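Side-chain contact in uncharacterized protein (Bordetella bronchiseptica, PDB 4XG0), which is of unknown individual function but probably acts as a kinase in acid-sugar catabolism, as a member of the DUF1537 kinase family: residues R296-W301 / A344-A349. Residues are numbered along the deposited sequence; the frame is centred on the assembly and turned at random.
Sequences RNWAAW and ARLVLA
Arg345 NH1 forms a salt bridge with Asp295, the residue just ahead of 296-301, and the guanidinium lies beside the pyrrole side of Trp298. Its NH2 stands at the indole edge, 3.3 Å from Trp298 CD1. The two flat groups are turned 78° apart, and a bend at chi3 (52°) turns the guanidinium so that one face meets the indole rim. Trp298 NE1 lies 3.4 Å above the guanidinium plane, offset toward its rim. Trp298 NE1 and Arg345 NH2, 3.5 Å apart, are both donors, so no hydrogen bond forms between them. On the benzo side, Leu346 CB lies in the indole plane, 4.0 Å from Trp298 CZ2, and Leu346 CD2 is 3.9 Å from Trp298 CH2. The same methyl meets the edge of the next indole, 4.1 Å from Trp301 CZ3. Both tryptophans hold CG anti to the backbone N, Trp298 at chi1 168°. Trp285 stacks on Trp301 and meets Trp298 edge-to-face, and Leu320 of strand 317-321 touches both. Helices 295-304 and 334-349 of the nucleotide-binding domain are thus joined by a buried apolar layer, with one charged arm at its exposed margin whose pairing with Asp295 probably steadies the guanidinium against the indole.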
ATOM      1  N   ARG A 296     -34.151   6.097  15.583  1.00 32.10           N
ATOM      2  CA  ARG A 296     -33.615   5.656  16.876  1.00 35.32           C
ATOM      3  C   ARG A 296     -32.654   4.487  16.734  1.00 34.94           C
ATOM      4  O   ARG A 296     -31.643   4.409  17.433  1.00 39.71           O
ATOM      5  CB  ARG A 296     -34.751   5.300  17.823  1.00 36.40           C
ATOM      6  CG  ARG A 296     -35.521   6.547  18.276  1.00 46.22           C
ATOM      7  CD  ARG A 296     -36.790   6.204  19.001  1.00 48.12           C
ATOM      8  NE  ARG A 296     -37.650   5.370  18.170  1.00 51.28           N
ATOM      9  CZ  ARG A 296     -38.890   5.015  18.486  1.00 54.92           C
ATOM     10  NH1 ARG A 296     -39.438   5.438  19.618  1.00 54.24           N
ATOM     11  NH2 ARG A 296     -39.584   4.249  17.655  1.00 46.46           N
ATOM     12  N   ASN A 297     -32.964   3.578  15.810  1.00 33.99           N
ATOM     13  CA  ASN A 297     -32.116   2.413  15.577  1.00 32.14           C
ATOM     14  C   ASN A 297     -30.774   2.866  14.957  1.00 29.11           C
ATOM     15  O   ASN A 297     -29.703   2.392  15.331  1.00 29.68           O
ATOM     16  CB  ASN A 297     -32.844   1.426  14.654  1.00 40.03           C
ATOM     17  CG  ASN A 297     -32.186   0.053  14.607  1.00 48.16           C
ATOM     18  OD1 ASN A 297     -31.227  -0.169  13.859  1.00 54.81           O
ATOM     19  ND2 ASN A 297     -32.734  -0.894  15.370  1.00 38.75           N
ATOM     20  N   TRP A 298     -30.836   3.805  14.016  1.00 36.60           N
ATOM     21  CA  TRP A 298     -29.629   4.367  13.407  1.00 31.24           C
ATOM     22  C   TRP A 298     -28.766   5.038  14.469  1.00 36.12           C
ATOM     23  O   TRP A 298     -27.566   4.766  14.566  1.00 34.87           O
ATOM     24  CB  TRP A 298     -29.997   5.412  12.348  1.00 33.73           C
ATOM     25  CG  TRP A 298     -28.835   6.263  11.869  1.00 31.15           C
ATOM     26  CD1 TRP A 298     -28.650   7.607  12.103  1.00 35.38           C
ATOM     27  CD2 TRP A 298     -27.722   5.844  11.075  1.00 24.31           C
ATOM     28  NE1 TRP A 298     -27.489   8.034  11.512  1.00 28.64           N
ATOM     29  CE2 TRP A 298     -26.906   6.970  10.865  1.00 26.78           C
ATOM     30  CE3 TRP A 298     -27.335   4.620  10.509  1.00 25.38           C
ATOM     31  CZ2 TRP A 298     -25.744   6.918  10.134  1.00 25.76           C
ATOM     32  CZ3 TRP A 298     -26.187   4.567   9.789  1.00 29.97           C
ATOM     33  CH2 TRP A 298     -25.389   5.713   9.606  1.00 28.69           C
ATOM     34  N   ALA A 299     -29.388   5.929  15.250  1.00 33.05           N
ATOM     35  CA  ALA A 299     -28.691   6.619  16.337  1.00 37.78           C
ATOM     36  C   ALA A 299     -27.946   5.648  17.268  1.00 37.02           C
ATOM     37  O   ALA A 299     -26.808   5.892  17.642  1.00 38.67           O
ATOM     38  CB  ALA A 299     -29.664   7.474  17.117  1.00 39.70           C
ATOM     39  N   ALA A 300     -28.581   4.540  17.623  1.00 43.33           N
ATOM     40  CA  ALA A 300     -27.964   3.578  18.540  1.00 43.10           C
ATOM     41  C   ALA A 300     -26.766   2.864  17.902  1.00 47.03           C
ATOM     42  O   ALA A 300     -25.803   2.500  18.577  1.00 39.68           O
ATOM     43  CB  ALA A 300     -28.999   2.557  19.011  1.00 50.07           C
ATOM     44  N   TRP A 301     -26.815   2.642  16.598  1.00 40.84           N
ATOM     45  CA  TRP A 301     -25.712   1.929  15.975  1.00 35.33           C
ATOM     46  C   TRP A 301     -24.531   2.866  15.827  1.00 42.92           C
ATOM     47  O   TRP A 301     -23.393   2.483  16.094  1.00 48.06           O
ATOM     48  CB  TRP A 301     -26.119   1.332  14.633  1.00 31.15           C
ATOM     49  CG  TRP A 301     -24.992   0.607  13.948  1.00 44.82           C
ATOM     50  CD1 TRP A 301     -24.548  -0.663  14.203  1.00 47.00           C
ATOM     51  CD2 TRP A 301     -24.170   1.116  12.892  1.00 37.15           C
ATOM     52  NE1 TRP A 301     -23.503  -0.973  13.368  1.00 44.54           N
ATOM     53  CE2 TRP A 301     -23.248   0.106  12.558  1.00 41.87           C
ATOM     54  CE3 TRP A 301     -24.124   2.331  12.202  1.00 37.73           C
ATOM     55  CZ2 TRP A 301     -22.297   0.269  11.545  1.00 36.03           C
ATOM     56  CZ3 TRP A 301     -23.190   2.494  11.209  1.00 39.61           C
ATOM     57  CH2 TRP A 301     -22.281   1.465  10.884  1.00 32.91           C
ATOM     58  N   ALA A 344     -24.486   9.613   4.412  1.00 20.99           N
ATOM     59  CA  ALA A 344     -23.998  11.005   4.316  1.00 20.94           C
ATOM     60  C   ALA A 344     -23.912  11.636   5.679  1.00 24.78           C
ATOM     61  O   ALA A 344     -22.945  12.359   5.986  1.00 21.90           O
ATOM     62  CB  ALA A 344     -24.901  11.840   3.411  1.00 22.85           C
ATOM     63  N   ARG A 345     -24.926  11.409   6.507  1.00 23.03           N
ATOM     64  CA  ARG A 345     -24.881  11.946   7.859  1.00 19.73           C
ATOM     65  C   ARG A 345     -23.628  11.469   8.599  1.00 21.68           C
ATOM     66  O   ARG A 345     -22.965  12.244   9.316  1.00 25.73           O
ATOM     67  CB  ARG A 345     -26.144  11.604   8.628  1.00 21.30           C
ATOM     68  CG  ARG A 345     -27.324  12.510   8.327  1.00 37.33           C
ATOM     69  CD  ARG A 345     -28.648  11.989   8.890  1.00 42.03           C
ATOM     70  NE  ARG A 345     -28.590  11.653  10.314  1.00 33.26           N
ATOM     71  CZ  ARG A 345     -29.577  11.052  10.977  1.00 29.43           C
ATOM     72  NH1 ARG A 345     -30.678  10.741  10.348  1.00 32.54           N
ATOM     73  NH2 ARG A 345     -29.459  10.767  12.273  1.00 37.27           N
ATOM     74  N   LEU A 346     -23.301  10.200   8.427  1.00 22.35           N
ATOM     75  CA  LEU A 346     -22.140   9.604   9.104  1.00 23.08           C
ATOM     76  C   LEU A 346     -20.789  10.152   8.629  1.00 21.02           C
ATOM     77  O   LEU A 346     -19.890  10.456   9.426  1.00 23.35           O
ATOM     78  CB  LEU A 346     -22.170   8.099   8.885  1.00 21.40           C
ATOM     79  CG  LEU A 346     -21.123   7.350   9.693  1.00 25.63           C
ATOM     80  CD1 LEU A 346     -21.104   7.795  11.105  1.00 38.14           C
ATOM     81  CD2 LEU A 346     -21.474   5.884   9.641  1.00 27.96           C
ATOM     82  N   VAL A 347     -20.634  10.229   7.313  1.00 22.40           N
ATOM     83  CA  VAL A 347     -19.456  10.838   6.721  1.00 20.13           C
ATOM     84  C   VAL A 347     -19.236  12.266   7.219  1.00 18.56           C
ATOM     85  O   VAL A 347     -18.113  12.674   7.520  1.00 20.88           O
ATOM     86  CB  VAL A 347     -19.577  10.865   5.203  1.00 21.27           C
ATOM     87  CG1 VAL A 347     -18.516  11.748   4.609  1.00 26.19           C
ATOM     88  CG2 VAL A 347     -19.513   9.436   4.636  1.00 21.99           C
ATOM     89  N   LEU A 348     -20.289  13.048   7.325  1.00 20.45           N
ATOM     90  CA  LEU A 348     -20.078  14.431   7.748  1.00 19.49           C
ATOM     91  C   LEU A 348     -19.840  14.541   9.247  1.00 28.13           C
ATOM     92  O   LEU A 348     -19.012  15.345   9.727  1.00 25.12           O
ATOM     93  CB  LEU A 348     -21.259  15.292   7.324  1.00 22.18           C
ATOM     94  CG  LEU A 348     -21.419  15.408   5.814  1.00 24.34           C
ATOM     95  CD1 LEU A 348     -22.666  16.237   5.438  1.00 29.22           C
ATOM     96  CD2 LEU A 348     -20.153  15.994   5.215  1.00 23.55           C
ATOM     97  N   ALA A 349     -20.540  13.728  10.010  1.00 20.08           N
ATOM     98  CA  ALA A 349     -20.459  13.906  11.451  1.00 26.92           C
ATOM     99  C   ALA A 349     -19.165  13.305  12.044  1.00 22.50           C
ATOM    100  O   ALA A 349     -18.534  13.915  12.922  1.00 23.40           O
ATOM    101  CB  ALA A 349     -21.707  13.334  12.120  1.00 21.82           C
TER